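Local coordinates for protein pseudouridine synthase (PDB 2AUS) that probably isomerises uridine to pseudouridine in RNA, as a Cbf5-type enzyme of the TruB family of pseudouridine synthases, at residues G206-D211 and E244-H249; V111-L116 and G165-F170. One frame throughout, in Å; residues are numbered along the deposited sequence.

Overall arrangement
Contact 2 comes first along the chain and is complete before contact 1 opens; their centres lie about 28 Å apart. Both reach the same six-stranded antiparallel sheet. Contact 2 pairs two of its inner strands, 108-116 and 167-174, whereas contact 1 starts from strand 208-209, outermost on the far side of strand 195-205. The nearest atoms of the two contacts are about 6 Å apart without touching. The centre of contact 1 lies about 5 Å from the centre of the chain, where residues 244-249 lead toward strand 252-255 of the PUA region; that of contact 2 lies about 27 Å from it. The sheet therefore extends from the junction with the PUA region well out into the synthase part.

Contact 1. Residues G206-D211 and E244-H249; sequences GPFKED and EKAVEH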
loop_
_atom_site.group_PDB
_atom_site.type_symbol
_atom_site.label_atom_id
_atom_site.label_comp_id
_atom_site.label_asym_id
_atom_site.label_seq_id
_atom_site.Cartn_x
_atom_site.Cartn_y
_atom_site.Cartn_z
ATOM N N GLY A 206 7.891 27.244 1.850
ATOM C CA GLY A 206 7.390 28.599 1.972
ATOM C C GLY A 206 6.847 28.786 3.375
ATOM O O GLY A 206 7.537 28.493 4.352
ATOM N N PRO A 207 5.601 29.247 3.514
ATOM C CA PRO A 207 5.037 29.447 4.853
ATOM C C PRO A 207 4.514 28.183 5.542
ATOM O O PRO A 207 4.080 28.233 6.699
ATOM C CB PRO A 207 3.942 30.478 4.605
ATOM C CG PRO A 207 3.445 30.098 3.232
ATOM C CD PRO A 207 4.717 29.794 2.468
ATOM N N PHE A 208 4.550 27.049 4.846
ATOM C CA PHE A 208 4.072 25.806 5.444
ATOM C C PHE A 208 5.189 25.023 6.117
ATOM O O PHE A 208 6.200 24.694 5.501
ATOM C CB PHE A 208 3.375 24.941 4.390
ATOM C CG PHE A 208 2.201 25.619 3.752
ATOM C CD1 PHE A 208 2.373 26.450 2.650
ATOM C CD2 PHE A 208 0.927 25.472 4.291
ATOM C CE1 PHE A 208 1.290 27.131 2.096
ATOM C CE2 PHE A 208 -0.163 26.146 3.749
ATOM C CZ PHE A 208 0.017 26.980 2.645
ATOM N N LYS A 209 4.994 24.724 7.395
ATOM C CA LYS A 209 5.991 23.994 8.155
ATOM C C LYS A 209 5.339 23.043 9.149
ATOM O O LYS A 209 4.111 23.024 9.302
ATOM C CB LYS A 209 6.894 24.977 8.900
ATOM C CG LYS A 209 6.157 25.835 9.904
ATOM C CD LYS A 209 7.105 26.730 10.698
ATOM C CE LYS A 209 7.777 27.769 9.813
ATOM N NZ LYS A 209 8.596 28.742 10.605
ATOM N N GLU A 210 6.169 22.250 9.818
ATOM C CA GLU A 210 5.694 21.292 10.808
ATOM C C GLU A 210 5.287 21.994 12.091
ATOM O O GLU A 210 6.084 22.142 13.020
ATOM C CB GLU A 210 6.781 20.263 11.117
ATOM C CG GLU A 210 7.043 19.285 9.992
ATOM C CD GLU A 210 8.005 18.195 10.406
ATOM O OE1 GLU A 210 9.215 18.477 10.529
ATOM O OE2 GLU A 210 7.551 17.057 10.621
ATOM N N ASP A 211 4.040 22.435 12.131
ATOM C CA ASP A 211 3.501 23.107 13.299
ATOM C C ASP A 211 2.103 22.552 13.535
ATOM O O ASP A 211 1.745 21.521 12.961
ATOM C CB ASP A 211 3.473 24.617 13.072
ATOM C CG ASP A 211 2.653 25.018 11.858
ATOM O OD1 ASP A 211 2.786 26.184 11.429
ATOM O OD2 ASP A 211 1.877 24.183 11.338
ATOM N N GLU A 244 -5.045 32.550 2.035
ATOM C CA GLU A 244 -4.115 33.660 2.276
ATOM C C GLU A 244 -2.788 33.194 2.881
ATOM O O GLU A 244 -1.755 33.854 2.731
ATOM C CB GLU A 244 -4.750 34.701 3.205
ATOM C CG GLU A 244 -5.883 35.545 2.593
ATOM C CD GLU A 244 -7.147 34.753 2.257
ATOM O OE1 GLU A 244 -7.354 33.647 2.809
ATOM O OE2 GLU A 244 -7.952 35.260 1.445
ATOM N N LYS A 245 -2.816 32.055 3.568
ATOM C CA LYS A 245 -1.606 31.508 4.174
ATOM C C LYS A 245 -0.547 31.261 3.098
ATOM O O LYS A 245 0.652 31.435 3.345
ATOM C CB LYS A 245 -1.936 30.196 4.896
ATOM C CG LYS A 245 -0.734 29.450 5.496
ATOM C CD LYS A 245 -0.105 30.186 6.678
ATOM C CE LYS A 245 1.003 29.346 7.339
ATOM N NZ LYS A 245 0.494 27.986 7.742
ATOM N N ALA A 246 -0.990 30.868 1.904
ATOM C CA ALA A 246 -0.066 30.576 0.803
ATOM C C ALA A 246 0.686 31.765 0.227
ATOM O O ALA A 246 1.694 31.580 -0.448
ATOM C CB ALA A 246 -0.799 29.848 -0.316
ATOM N N VAL A 247 0.214 32.982 0.470
ATOM C CA VAL A 247 0.905 34.157 -0.067
ATOM C C VAL A 247 1.586 34.991 1.017
ATOM O O VAL A 247 2.012 36.123 0.771
ATOM C CB VAL A 247 -0.059 35.082 -0.860
ATOM C CG1 VAL A 247 -0.737 34.293 -1.972
ATOM C CG2 VAL A 247 -1.093 35.699 0.072
ATOM N N GLU A 248 1.694 34.426 2.215
ATOM C CA GLU A 248 2.332 35.122 3.324
ATOM C C GLU A 248 3.760 35.587 3.041
ATOM O O GLU A 248 4.200 36.596 3.576
ATOM C CB GLU A 248 2.318 34.239 4.570
ATOM C CG GLU A 248 1.151 34.543 5.492
ATOM C CD GLU A 248 0.963 33.503 6.573
ATOM O OE1 GLU A 248 1.979 33.027 7.126
ATOM O OE2 GLU A 248 -0.209 33.175 6.872
ATOM N N HIS A 249 4.489 34.857 2.205
ATOM C CA HIS A 249 5.858 35.249 1.896
ATOM C C HIS A 249 5.956 36.110 0.640
ATOM O O HIS A 249 7.052 36.441 0.201
ATOM C CB HIS A 249 6.747 34.006 1.751
ATOM C CG HIS A 249 7.035 33.317 3.051
ATOM N ND1 HIS A 249 7.721 32.123 3.126
ATOM C CD2 HIS A 249 6.753 33.669 4.329
ATOM C CE1 HIS A 249 7.852 31.772 4.393
ATOM N NE2 HIS A 249 7.274 32.693 5.143
HETATM O O HOH W 1 2.702 26.360 8.741
#
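This is side-chain packing between two irregular segments, with a water bridge at one end, at the junction of the pseudouridine synthase fold with its PUA region. Residues 206-211 hold the short edge strand 208-209; residues 244-249 lie in the loop between strands 241-242 and 252-255. Pro207 is the central piece. Its CB lies over one face of the His249 imidazole, 4.1 Å from the ring centroid and 12° off the normal, a CH-pi contact. The next ring carbon, Pro207 CG, rests against Lys245 O at 3.1 Å, so the pyrrolidine touches the histidine ring through CB and the loop backbone through CG. Phe208 brings the far end of its ring to the loop: CE2 meets Lys245 CG at 3.8 Å, and CE1 lies 4.2 Å from Ala246 CB. The same phenyl ring also packs on Val48, Val88 and Pro90, tying the loop to strands 47-53 and 88-93. Lys245 leaves its backbone with CG anti to N (chi1 176°), then bends at chi2 and chi4 and slides past Phe208 in the opposite direction, bringing its ammonium to a water. Lysine and Asp211, whose OD2 bonds to Thr213, thus meet through the water instead of directly, and the water joins both segments. Its four bonds are two given and two received: it donates to Asp211 OD1 at 2.7 Å and to Pro207 O, and accepts from Lys209 N and, at 2.9 Å, from Lys245 NZ.

Contact 2. Residues V111-L116 and G165-F170; sequences VALMHL and GRDVLF
Two neighbouring antiparallel strands, 108-116 and 167-174, pair here in the middle of the sheet of the TruB-type synthase fold, with one face tightly packed and the other carrying a partly exposed polar pair. Backbone bonds hold the register: Met114 N reaches Val168 O at 2.7 Å with an almost straight N-H (178°), and Leu116 N closes the end on Arg166 O, also at 2.7 Å. On the tight face, Ala112, Met114, Val168 and Phe170 pack together, with Met114 and Phe170 covered by Met129 of helix 122-131 and Ile184 of helix 180-191. Phe170 takes the crowded first torsion (chi1 69°), with CG between N and the carbonyl carbon. Its ring receives Ala112 CB over one face, 4.1 Å from CE2, and Met114 CB at its edge, 3.9 Å from the same CE2. Farther out, Met114 bends at chi3 so that CE lies 3.7 Å from Val168 CB. Leu113, Asp167 and Leu169 of the other face meet the chain of another protein, and the polar end of this face is looser. There His115 ND1 donates to Asp167 OD1 at 3.0 Å, the acceptor near the imidazole plane but the donor 50° out of the carboxylate plane. A basic side chain of the other protein forms a salt bridge with Asp167 OD2. With an alanine here instead of His115, the imidazole donor to OD1 would be gone, which would probably leave the Asp167 carboxylate less firmly oriented for that partner. Arg166 runs extended, its CD 3.1 Å from Leu116 O and its NE in a salt bridge with Asp119 OD1.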
loop_
_atom_site.group_PDB
_atom_site.type_symbol
_atom_site.label_atom_id
_atom_site.label_comp_id
_atom_site.label_asym_id
_atom_site.label_seq_id
_atom_site.Cartn_x
_atom_site.Cartn_y
_atom_site.Cartn_z
ATOM N N VAL A 111 14.768 17.252 5.616
ATOM C CA VAL A 111 15.571 16.506 6.561
ATOM C C VAL A 111 15.891 15.287 5.718
ATOM O O VAL A 111 14.992 14.652 5.168
ATOM C CB VAL A 111 14.795 16.115 7.823
ATOM C CG1 VAL A 111 15.599 15.091 8.626
ATOM C CG2 VAL A 111 14.580 17.349 8.677
ATOM N N ALA A 112 17.171 14.970 5.592
ATOM C CA ALA A 112 17.561 13.855 4.755
ATOM C C ALA A 112 18.578 12.932 5.375
ATOM O O ALA A 112 19.430 13.344 6.160
ATOM C CB ALA A 112 18.095 14.376 3.424
ATOM N N LEU A 113 18.471 11.669 4.999
ATOM C CA LEU A 113 19.383 10.649 5.469
ATOM C C LEU A 113 20.284 10.269 4.292
ATOM O O LEU A 113 19.828 9.711 3.298
ATOM C CB LEU A 113 18.608 9.426 5.953
ATOM C CG LEU A 113 19.489 8.235 6.336
ATOM C CD1 LEU A 113 20.517 8.669 7.367
ATOM C CD2 LEU A 113 18.617 7.109 6.887
ATOM N N MET A 114 21.565 10.576 4.418
ATOM C CA MET A 114 22.523 10.273 3.367
ATOM C C MET A 114 23.357 9.061 3.761
ATOM O O MET A 114 23.851 8.973 4.885
ATOM C CB MET A 114 23.439 11.479 3.137
ATOM C CG MET A 114 24.687 11.180 2.304
ATOM S SD MET A 114 25.652 12.665 1.966
ATOM C CE MET A 114 26.496 12.914 3.548
ATOM N N HIS A 115 23.504 8.124 2.836
ATOM C CA HIS A 115 24.297 6.939 3.101
ATOM C C HIS A 115 25.571 6.969 2.257
ATOM O O HIS A 115 25.505 6.920 1.030
ATOM C CB HIS A 115 23.503 5.675 2.777
ATOM C CG HIS A 115 24.235 4.417 3.107
ATOM N ND1 HIS A 115 24.569 4.070 4.400
ATOM C CD2 HIS A 115 24.751 3.450 2.311
ATOM C CE1 HIS A 115 25.261 2.946 4.384
ATOM N NE2 HIS A 115 25.387 2.549 3.131
ATOM N N LEU A 116 26.724 7.057 2.914
ATOM C CA LEU A 116 28.004 7.082 2.209
ATOM C C LEU A 116 28.386 5.670 1.787
ATOM O O LEU A 116 28.156 4.712 2.525
ATOM C CB LEU A 116 29.088 7.672 3.106
ATOM C CG LEU A 116 28.819 9.126 3.486
ATOM C CD1 LEU A 116 29.909 9.629 4.410
ATOM C CD2 LEU A 116 28.735 9.974 2.218
ATOM N N GLY A 165 28.767 6.521 11.429
ATOM C CA GLY A 165 29.505 5.795 10.417
ATOM C C GLY A 165 29.252 6.325 9.018
ATOM O O GLY A 165 29.680 7.424 8.670
ATOM N N ARG A 166 28.544 5.545 8.213
ATOM C CA ARG A 166 28.248 5.939 6.848
ATOM C C ARG A 166 26.919 6.662 6.705
ATOM O O ARG A 166 26.575 7.125 5.616
ATOM C CB ARG A 166 28.253 4.713 5.943
ATOM C CG ARG A 166 29.587 4.009 5.912
ATOM C CD ARG A 166 29.681 3.074 4.741
ATOM N NE ARG A 166 31.002 2.470 4.668
ATOM C CZ ARG A 166 31.375 1.626 3.714
ATOM N NH1 ARG A 166 30.519 1.292 2.753
ATOM N NH2 ARG A 166 32.599 1.111 3.725
ATOM N N ASP A 167 26.172 6.756 7.799
ATOM C CA ASP A 167 24.874 7.413 7.769
ATOM C C ASP A 167 24.935 8.830 8.307
ATOM O O ASP A 167 25.418 9.079 9.415
ATOM C CB ASP A 167 23.852 6.591 8.550
ATOM C CG ASP A 167 23.549 5.254 7.886
ATOM O OD1 ASP A 167 23.053 5.255 6.736
ATOM O OD2 ASP A 167 23.813 4.206 8.517
ATOM N N VAL A 168 24.445 9.761 7.499
ATOM C CA VAL A 168 24.450 11.165 7.872
ATOM C C VAL A 168 23.041 11.717 7.794
ATOM O O VAL A 168 22.432 11.739 6.730
ATOM C CB VAL A 168 25.372 11.987 6.936
ATOM C CG1 VAL A 168 25.414 13.450 7.382
ATOM C CG2 VAL A 168 26.771 11.392 6.939
ATOM N N LEU A 169 22.525 12.139 8.941
ATOM C CA LEU A 169 21.191 12.713 9.027
ATOM C C LEU A 169 21.379 14.230 9.094
ATOM O O LEU A 169 22.001 14.745 10.028
ATOM C CB LEU A 169 20.482 12.208 10.291
ATOM C CG LEU A 169 19.105 12.802 10.605
ATOM C CD1 LEU A 169 18.089 12.358 9.560
ATOM C CD2 LEU A 169 18.658 12.353 11.998
ATOM N N PHE A 170 20.855 14.951 8.109
ATOM C CA PHE A 170 21.021 16.397 8.123
ATOM C C PHE A 170 19.798 17.168 7.670
ATOM O O PHE A 170 18.931 16.638 6.979
ATOM C CB PHE A 170 22.230 16.792 7.274
ATOM C CG PHE A 170 22.045 16.580 5.796
ATOM C CD1 PHE A 170 21.688 17.638 4.967
ATOM C CD2 PHE A 170 22.269 15.329 5.227
ATOM C CE1 PHE A 170 21.561 17.459 3.586
ATOM C CE2 PHE A 170 22.144 15.139 3.852
ATOM C CZ PHE A 170 21.791 16.209 3.030
#